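Local coordinates for protein PrgA (Enterococcus faecalis, PDB 6Z9K) that provides surface exclusion that protects enterococci against unwanted conjugation, with this chain being its metal-binding CAP domain, at residues Lys11-Ile16 / Ala234-Lys239; Leu76-Thr81 / Leu96-Gln101; Asp86-Leu91 / Ser188-Gly193. All coordinates share one frame; numbering follows the deposited sequence.

Interaction 1 of 3, residues Lys11-Ile16 / Ala234-Lys239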
loop_
_atom_site.group_PDB
_atom_site.type_symbol
_atom_site.label_atom_id
_atom_site.label_comp_id
_atom_site.label_asym_id
_atom_site.label_seq_id
_atom_site.Cartn_x
_atom_site.Cartn_y
_atom_site.Cartn_z
ATOM N N LYS A 11 7.410 -13.695 -15.808
ATOM C CA LYS A 11 7.353 -14.613 -14.624
ATOM C C LYS A 11 7.504 -13.803 -13.324
ATOM O O LYS A 11 6.879 -14.212 -12.301
ATOM C CB LYS A 11 8.396 -15.733 -14.690
ATOM C CG LYS A 11 9.837 -15.333 -14.400
ATOM C CD LYS A 11 10.828 -16.466 -14.637
ATOM C CE LYS A 11 10.928 -16.888 -16.092
ATOM N NZ LYS A 11 12.136 -17.714 -16.338
ATOM N N GLY A 12 8.264 -12.703 -13.378
ATOM C CA GLY A 12 8.563 -11.830 -12.225
ATOM C C GLY A 12 7.571 -10.683 -12.080
ATOM O O GLY A 12 7.655 -9.948 -11.085
ATOM N N HIS A 13 6.637 -10.522 -13.018
ATOM C CA HIS A 13 5.706 -9.365 -13.033
ATOM C C HIS A 13 4.815 -9.505 -11.814
ATOM O O HIS A 13 4.157 -10.546 -11.673
ATOM C CB HIS A 13 4.867 -9.285 -14.317
ATOM C CG HIS A 13 4.133 -7.997 -14.496
ATOM N ND1 HIS A 13 3.102 -7.630 -13.674
ATOM C CD2 HIS A 13 4.251 -6.992 -15.404
ATOM C CE1 HIS A 13 2.620 -6.448 -14.070
ATOM N NE2 HIS A 13 3.306 -6.050 -15.137
ATOM N N LYS A 14 4.758 -8.467 -10.980
ATOM C CA LYS A 14 4.108 -8.566 -9.641
ATOM C C LYS A 14 2.685 -8.014 -9.659
ATOM O O LYS A 14 2.086 -7.940 -8.612
ATOM C CB LYS A 14 5.004 -7.869 -8.621
ATOM C CG LYS A 14 6.194 -8.733 -8.230
ATOM C CD LYS A 14 7.299 -7.987 -7.629
ATOM C CE LYS A 14 8.593 -8.775 -7.501
ATOM N NZ LYS A 14 9.085 -9.286 -8.802
ATOM N N GLY A 15 2.137 -7.731 -10.835
ATOM C CA GLY A 15 0.764 -7.224 -10.956
ATOM C C GLY A 15 -0.217 -8.149 -10.259
ATOM O O GLY A 15 -0.064 -9.398 -10.302
ATOM N N ILE A 16 -1.209 -7.558 -9.632
ATOM C CA ILE A 16 -2.266 -8.317 -8.943
ATOM C C ILE A 16 -3.234 -8.856 -9.980
ATOM O O ILE A 16 -3.722 -8.087 -10.850
ATOM C CB ILE A 16 -2.926 -7.456 -7.855
ATOM C CG1 ILE A 16 -1.865 -7.080 -6.814
ATOM C CG2 ILE A 16 -4.082 -8.205 -7.214
ATOM C CD1 ILE A 16 -2.283 -5.936 -5.981
ATOM N N ALA A 234 2.962 6.951 -10.607
ATOM C CA ALA A 234 3.715 5.687 -10.638
ATOM C C ALA A 234 2.946 4.753 -11.574
ATOM O O ALA A 234 1.787 4.568 -11.396
ATOM C CB ALA A 234 3.822 5.097 -9.257
ATOM N N SER A 235 3.569 4.273 -12.614
ATOM C CA SER A 235 2.874 3.435 -13.627
ATOM C C SER A 235 3.817 2.329 -14.091
ATOM O O SER A 235 4.933 2.655 -14.513
ATOM C CB SER A 235 2.439 4.303 -14.776
ATOM O OG SER A 235 1.783 3.512 -15.757
ATOM N N MET A 236 3.393 1.082 -13.998
ATOM C CA MET A 236 4.125 -0.069 -14.583
ATOM C C MET A 236 3.314 -0.565 -15.786
ATOM O O MET A 236 2.097 -0.427 -15.762
ATOM C CB MET A 236 4.285 -1.196 -13.553
ATOM C CG MET A 236 2.979 -1.877 -13.224
ATOM S SD MET A 236 2.944 -2.968 -11.791
ATOM C CE MET A 236 4.567 -3.678 -11.830
ATOM N N LYS A 237 3.949 -1.196 -16.784
ATOM C CA LYS A 237 3.186 -1.812 -17.909
ATOM C C LYS A 237 2.352 -2.946 -17.327
ATOM O O LYS A 237 2.887 -3.650 -16.467
ATOM C CB LYS A 237 4.123 -2.296 -19.016
ATOM C CG LYS A 237 4.299 -1.321 -20.174
ATOM C CD LYS A 237 3.783 -1.873 -21.502
ATOM C CE LYS A 237 3.671 -0.837 -22.602
ATOM N NZ LYS A 237 4.936 -0.704 -23.369
ATOM N N SER A 238 1.078 -3.063 -17.697
ATOM C CA SER A 238 0.198 -4.142 -17.207
ATOM C C SER A 238 0.648 -5.456 -17.847
ATOM O O SER A 238 1.288 -5.409 -18.903
ATOM C CB SER A 238 -1.268 -3.887 -17.456
ATOM O OG SER A 238 -1.625 -4.129 -18.818
ATOM N N LYS A 239 0.343 -6.580 -17.207
ATOM C CA LYS A 239 0.622 -7.907 -17.809
ATOM C C LYS A 239 -0.092 -8.022 -19.149
ATOM O O LYS A 239 0.503 -8.561 -20.122
ATOM C CB LYS A 239 0.146 -9.004 -16.869
ATOM C CG LYS A 239 1.161 -9.373 -15.813
ATOM C CD LYS A 239 0.985 -10.818 -15.360
ATOM C CE LYS A 239 0.194 -10.870 -14.092
ATOM N NZ LYS A 239 0.283 -12.216 -13.515
HETATM O O HOH W 1 1.582 -11.268 -11.224
HETATM O O HOH W 2 3.506 -12.851 -13.103
#

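Interaction 2 of 3, residues Leu76-Thr81 / Leu96-Gln101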
loop_
_atom_site.group_PDB
_atom_site.type_symbol
_atom_site.label_atom_id
_atom_site.label_comp_id
_atom_site.label_asym_id
_atom_site.label_seq_id
_atom_site.Cartn_x
_atom_site.Cartn_y
_atom_site.Cartn_z
ATOM N N LEU A 76 10.215 2.349 -2.214
ATOM C CA LEU A 76 9.161 1.650 -1.459
ATOM C C LEU A 76 7.794 2.196 -1.858
ATOM O O LEU A 76 6.899 1.383 -2.112
ATOM C CB LEU A 76 9.419 1.804 0.030
ATOM C CG LEU A 76 8.614 0.878 0.929
ATOM C CD1 LEU A 76 9.025 -0.572 0.723
ATOM C CD2 LEU A 76 8.687 1.318 2.391
ATOM N N SER A 77 7.656 3.511 -1.944
ATOM C CA SER A 77 6.367 4.149 -2.301
ATOM C C SER A 77 6.045 3.885 -3.782
ATOM O O SER A 77 4.884 3.573 -4.061
ATOM C CB SER A 77 6.394 5.623 -2.019
ATOM O OG SER A 77 6.263 5.864 -0.617
ATOM N N VAL A 78 7.041 3.969 -4.645
ATOM C CA VAL A 78 6.786 3.782 -6.091
ATOM C C VAL A 78 6.381 2.331 -6.310
ATOM O O VAL A 78 5.443 2.070 -7.100
ATOM C CB VAL A 78 7.979 4.194 -6.966
ATOM C CG1 VAL A 78 7.754 3.708 -8.379
ATOM C CG2 VAL A 78 8.231 5.681 -6.923
ATOM N N TYR A 79 7.055 1.366 -5.672
ATOM C CA TYR A 79 6.748 -0.075 -5.850
ATOM C C TYR A 79 5.279 -0.346 -5.536
ATOM O O TYR A 79 4.511 -0.943 -6.305
ATOM C CB TYR A 79 7.614 -0.903 -4.920
ATOM C CG TYR A 79 7.159 -2.323 -4.798
ATOM C CD1 TYR A 79 7.443 -3.267 -5.770
ATOM C CD2 TYR A 79 6.432 -2.746 -3.723
ATOM C CE1 TYR A 79 7.027 -4.581 -5.654
ATOM C CE2 TYR A 79 5.987 -4.047 -3.592
ATOM C CZ TYR A 79 6.266 -4.989 -4.565
ATOM O OH TYR A 79 5.874 -6.298 -4.417
ATOM N N THR A 80 4.843 0.226 -4.410
ATOM C CA THR A 80 3.488 -0.009 -3.879
ATOM C C THR A 80 2.449 0.702 -4.748
ATOM O O THR A 80 1.434 0.112 -5.103
ATOM C CB THR A 80 3.395 0.503 -2.447
ATOM O OG1 THR A 80 4.464 -0.035 -1.655
ATOM C CG2 THR A 80 2.046 0.180 -1.842
ATOM N N THR A 81 2.774 1.909 -5.164
ATOM C CA THR A 81 1.848 2.746 -5.945
ATOM C C THR A 81 1.688 2.115 -7.322
ATOM O O THR A 81 0.583 2.162 -7.904
ATOM C CB THR A 81 2.284 4.210 -5.938
ATOM O OG1 THR A 81 2.429 4.660 -4.574
ATOM C CG2 THR A 81 1.221 5.052 -6.599
ATOM N N LEU A 96 -2.540 7.421 -8.789
ATOM C CA LEU A 96 -1.869 8.030 -7.618
ATOM C C LEU A 96 -0.455 8.431 -7.986
ATOM O O LEU A 96 0.219 7.719 -8.701
ATOM C CB LEU A 96 -1.880 7.048 -6.446
ATOM C CG LEU A 96 -3.236 6.398 -6.160
ATOM C CD1 LEU A 96 -3.128 5.261 -5.187
ATOM C CD2 LEU A 96 -4.250 7.387 -5.641
ATOM N N SER A 97 -0.030 9.558 -7.432
ATOM C CA SER A 97 1.341 10.077 -7.506
ATOM C C SER A 97 2.097 9.622 -6.272
ATOM O O SER A 97 1.434 9.282 -5.274
ATOM C CB SER A 97 1.349 11.572 -7.621
ATOM O OG SER A 97 0.821 12.202 -6.465
ATOM N N VAL A 98 3.426 9.648 -6.376
ATOM C CA VAL A 98 4.366 9.660 -5.246
ATOM C C VAL A 98 5.080 11.002 -5.284
ATOM O O VAL A 98 5.541 11.418 -6.339
ATOM C CB VAL A 98 5.328 8.483 -5.350
ATOM C CG1 VAL A 98 6.373 8.571 -4.257
ATOM C CG2 VAL A 98 4.556 7.188 -5.253
ATOM N N SER A 99 5.149 11.672 -4.146
ATOM C CA SER A 99 5.838 12.977 -4.038
ATOM C C SER A 99 6.681 13.035 -2.784
ATOM O O SER A 99 6.459 12.233 -1.886
ATOM C CB SER A 99 4.811 14.073 -4.044
ATOM O OG SER A 99 3.937 13.903 -2.972
ATOM N N ASP A 100 7.586 13.996 -2.687
ATOM C CA ASP A 100 8.275 14.269 -1.398
ATOM C C ASP A 100 7.207 14.502 -0.325
ATOM O O ASP A 100 7.382 14.036 0.787
ATOM C CB ASP A 100 9.225 15.442 -1.570
ATOM C CG ASP A 100 10.154 15.161 -2.736
ATOM O OD1 ASP A 100 10.794 14.092 -2.694
ATOM O OD2 ASP A 100 10.098 15.919 -3.733
ATOM N N GLN A 101 6.121 15.152 -0.682
ATOM C CA GLN A 101 5.008 15.488 0.239
ATOM C C GLN A 101 4.375 14.195 0.772
ATOM O O GLN A 101 4.225 14.046 1.973
ATOM C CB GLN A 101 3.952 16.305 -0.486
ATOM C CG GLN A 101 2.722 16.598 0.331
ATOM C CD GLN A 101 1.879 17.644 -0.360
ATOM O OE1 GLN A 101 1.345 17.435 -1.436
ATOM N NE2 GLN A 101 1.698 18.764 0.330
#

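Interaction 3 of 3, residues Asp86-Leu91 / Ser188-Gly193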
loop_
_atom_site.group_PDB
_atom_site.type_symbol
_atom_site.label_atom_id
_atom_site.label_comp_id
_atom_site.label_asym_id
_atom_site.label_seq_id
_atom_site.Cartn_x
_atom_site.Cartn_y
_atom_site.Cartn_z
ATOM N N ASP A 86 -2.113 -0.097 -10.952
ATOM C CA ASP A 86 -2.446 -1.102 -11.989
ATOM C C ASP A 86 -3.919 -1.491 -11.784
ATOM O O ASP A 86 -4.667 -1.543 -12.754
ATOM C CB ASP A 86 -1.430 -2.228 -11.941
ATOM C CG ASP A 86 -1.709 -3.378 -12.893
ATOM O OD1 ASP A 86 -1.686 -3.116 -14.083
ATOM O OD2 ASP A 86 -1.946 -4.513 -12.418
ATOM N N VAL A 87 -4.327 -1.767 -10.556
ATOM C CA VAL A 87 -5.716 -2.162 -10.247
ATOM C C VAL A 87 -6.607 -0.947 -10.487
ATOM O O VAL A 87 -7.646 -1.034 -11.132
ATOM C CB VAL A 87 -5.797 -2.654 -8.799
ATOM C CG1 VAL A 87 -7.203 -2.935 -8.357
ATOM C CG2 VAL A 87 -4.923 -3.872 -8.618
ATOM N N ARG A 88 -6.214 0.217 -9.966
ATOM C CA ARG A 88 -7.077 1.424 -10.059
ATOM C C ARG A 88 -7.319 1.773 -11.533
ATOM O O ARG A 88 -8.494 2.088 -11.890
ATOM C CB ARG A 88 -6.429 2.573 -9.295
ATOM C CG ARG A 88 -6.547 2.378 -7.795
ATOM C CD ARG A 88 -5.951 3.511 -6.997
ATOM N NE ARG A 88 -6.632 4.791 -7.176
ATOM C CZ ARG A 88 -7.628 5.261 -6.447
ATOM N NH1 ARG A 88 -8.041 4.654 -5.344
ATOM N NH2 ARG A 88 -8.209 6.381 -6.822
ATOM N N LYS A 89 -6.295 1.690 -12.385
ATOM C CA LYS A 89 -6.433 2.026 -13.809
ATOM C C LYS A 89 -7.412 1.014 -14.444
ATOM O O LYS A 89 -8.301 1.438 -15.254
ATOM C CB LYS A 89 -5.082 1.999 -14.521
ATOM C CG LYS A 89 -5.176 2.433 -15.983
ATOM C CD LYS A 89 -3.830 2.603 -16.591
ATOM C CE LYS A 89 -3.915 3.324 -17.918
ATOM N NZ LYS A 89 -2.607 3.274 -18.622
ATOM N N LYS A 90 -7.347 -0.251 -14.080
ATOM C CA LYS A 90 -8.271 -1.238 -14.714
ATOM C C LYS A 90 -9.709 -0.879 -14.347
ATOM O O LYS A 90 -10.600 -1.121 -15.178
ATOM C CB LYS A 90 -7.930 -2.657 -14.285
ATOM C CG LYS A 90 -6.650 -3.150 -14.953
ATOM C CD LYS A 90 -6.175 -4.476 -14.450
ATOM C CE LYS A 90 -4.969 -4.995 -15.227
ATOM N NZ LYS A 90 -4.533 -6.304 -14.664
ATOM N N LEU A 91 -9.915 -0.290 -13.170
ATOM C CA LEU A 91 -11.272 0.048 -12.667
ATOM C C LEU A 91 -11.645 1.491 -13.037
ATOM O O LEU A 91 -12.741 1.928 -12.662
ATOM C CB LEU A 91 -11.365 -0.201 -11.154
ATOM C CG LEU A 91 -11.280 -1.641 -10.674
ATOM C CD1 LEU A 91 -11.392 -1.733 -9.168
ATOM C CD2 LEU A 91 -12.319 -2.530 -11.329
ATOM N N SER A 188 -11.162 1.859 0.882
ATOM C CA SER A 188 -10.183 2.931 0.990
ATOM C C SER A 188 -9.152 2.910 -0.140
ATOM O O SER A 188 -8.857 3.953 -0.721
ATOM C CB SER A 188 -9.533 2.856 2.344
ATOM O OG SER A 188 -8.611 3.911 2.447
ATOM N N LEU A 189 -8.548 1.755 -0.381
ATOM C CA LEU A 189 -7.506 1.623 -1.417
ATOM C C LEU A 189 -8.093 1.970 -2.793
ATOM O O LEU A 189 -7.356 2.454 -3.666
ATOM C CB LEU A 189 -6.958 0.196 -1.390
ATOM C CG LEU A 189 -6.117 -0.218 -0.201
ATOM C CD1 LEU A 189 -5.776 -1.686 -0.355
ATOM C CD2 LEU A 189 -4.839 0.602 -0.119
ATOM N N LEU A 190 -9.396 1.715 -2.995
ATOM C CA LEU A 190 -9.996 1.961 -4.310
ATOM C C LEU A 190 -10.902 3.177 -4.260
ATOM O O LEU A 190 -11.745 3.316 -5.138
ATOM C CB LEU A 190 -10.734 0.694 -4.750
ATOM C CG LEU A 190 -9.876 -0.546 -4.880
ATOM C CD1 LEU A 190 -10.722 -1.697 -5.430
ATOM C CD2 LEU A 190 -8.659 -0.317 -5.818
ATOM N N GLN A 191 -10.673 4.112 -3.340
ATOM C CA GLN A 191 -11.552 5.311 -3.250
ATOM C C GLN A 191 -11.329 6.231 -4.453
ATOM O O GLN A 191 -10.183 6.533 -4.780
ATOM C CB GLN A 191 -11.277 6.036 -1.931
ATOM C CG GLN A 191 -12.223 7.194 -1.716
ATOM C CD GLN A 191 -11.964 7.998 -0.471
ATOM O OE1 GLN A 191 -12.638 7.812 0.526
ATOM N NE2 GLN A 191 -11.023 8.923 -0.540
ATOM N N ASP A 192 -12.379 6.678 -5.151
ATOM C CA ASP A 192 -12.088 7.513 -6.348
ATOM C C ASP A 192 -11.713 8.915 -5.825
ATOM O O ASP A 192 -12.072 9.291 -4.680
ATOM C CB ASP A 192 -13.172 7.482 -7.441
ATOM C CG ASP A 192 -12.724 7.811 -8.875
ATOM O OD1 ASP A 192 -11.478 8.047 -9.178
ATOM O OD2 ASP A 192 -13.652 7.803 -9.748
ATOM N N GLY A 193 -10.877 9.584 -6.575
ATOM C CA GLY A 193 -10.455 10.963 -6.352
ATOM C C GLY A 193 -9.162 11.041 -5.565
ATOM O O GLY A 193 -8.587 12.132 -5.481
#

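Interaction 1 of 3, residues Lys11-Ile16 / Ala234-Lys239
The imidazole of H13 packs against the K239 chain, with M236 at an oblique approach, and points its NE2 at the backbone of K237. The N-H of NE2 donates to K237 O at 2.8 Å and is nearly straight (176°), with the oxygen in the ring plane and the ring nitrogen in the carbonyl plane. CG of H13 stands anti to its backbone N (chi1 -168°), which places the ring base on the side facing 234-239. At the other ring nitrogen, ND1 accepts from G15 N at 3.0 Å, with that donor tilted 20° out of the ring plane. The two bonds fix the ring's rotation and are consistent with a neutral imidazole carrying its proton on NE2. The aliphatic part of K239 crosses obliquely over one face: its CG sits 3.5 Å from the ring centroid, displaced toward the rim, in a CH-pi contact. M236 has its CE 4.1 Å from H13 CE1 and its SD 4.9 Å from the ring centroid, in an oblique sulfur-aromatic contact. Beyond the ring the K239 chain bends at chi3, and its NZ donates to a water at 2.8 Å that lies 2.7 Å from both H13 O and G15 O; K239 NZ also hydrogen-bonds N17 OD1. R168 of helix 160-176 binds the backbone oxygens of K14 and G15. S238 caps helix 239-245 through E241 N, while K237 turns outward to E245. Both segments are loops, and the buried histidine bonded to a backbone carbonyl is the clasp by which the N-terminal lead-in and C-terminal tail of this CAP-domain chain meet.

Interaction 2 of 3, residues Leu76-Thr81 / Leu96-Gln101
Helix-on-strand packing within the CAP domain brings V98 of strand 97-98 against S77, V78 and T81, which lie on one side of helix 70-90. Both methyls of V98 reach the helix. CG1 touches S77 CB at 3.7 Å; CG2, on the other branch, spans S77 CB at 4.0 Å and T81 OG1 at 3.4 Å and comes within 4.3 Å of V78 CG2. T81 uses both its branches: with OG1 beside its backbone N and anti to the carbonyl carbon (chi1 -55°), the hydroxyl turns back along the helix and donates to S77 O at 2.7 Å, from 38° above that carbonyl plane. T81 N bonds to the same oxygen, so S77 O is gripped twice and the hydroxyl that faces V98 already has its acceptor. The T81 methyl, CG2, points to the strand's entry, where it rests 3.7 Å from L96 CB and 3.5 Å from L96 O. S77 OG, for its part, accepts from V199 N. Across the segments the contact is van der Waals, and two of its closest approaches set a methyl against an oxygen. Strand 97-98 pairs antiparallel with 232-233, and S97 also bonds to T195 and L197; strand 196-202 adds V199 beside L76 and T80, and helix 160-176 lays I167 against L76, Y79 and T80.

Interaction 3 of 3, residues Asp86-Leu91 / Ser188-Gly193
R88 and L190 face each other with CA atoms 6.5 Å apart, where the last turn of helix 70-90 passes the chain just leaving helix 184-189. The R88 side chain runs past L190 in the opposite direction, and a bend at chi3 (65°) sets NE off the line of the aliphatic chain. Its guanidinium meets two backbone oxygens edge-on, near its plane. NH1 donates to L189 O and Q191 O, 2.9 Å each, while NH2 takes Q191 O at 2.8 Å. All three bonds are bent (143° to 149°), as expected where NH1 serves two oxygens and Q191 O takes two donors, both from one face of its carbonyl plane. NE donates to S94 O, so three carbonyls fix the group's orientation. Since L189 O belongs to the closing residue of helix 184-189, that helix's negative end would probably welcome the charge. D192 OD1 stays 4.4 Å from NH2, beyond a salt bridge, and accepts from S94 N. Beside the aliphatic part of R88, L190 makes the apolar contacts: its CD2 lies 3.9 Å from V87 CG1 and 4.0 Å from R88 CG, and its CD1 meets L91 CD1 at 3.8 Å, V87 and L91 each crossing it at about a right angle. Helix 160-176 packs on this segment, L175 touching L190, L171 and M174 touching L189; L96 packs beside R88 from the loop leading to strand 97-98.

Overall arrangement
Helix 70-90 is common ground: interaction 2 uses its middle and interaction 3 its C-terminal turn, and L96 CD1 touches R88 CD at 3.8 Å between them. Interaction 1 encloses both along the chain, bringing its two loops to the same helix, where A234 CB meets T81 CG2 at 3.7 Å and S238 CB meets D86 OD1 at 3.5 Å. The three centres stand about 15 Å from one another. Interaction 3 comes near the magnesium site: the L189 side chain is about 5 Å from that of H185, a magnesium-binding residue, and about 9 Å from the ion. Interactions 1 and 2 lie away from it.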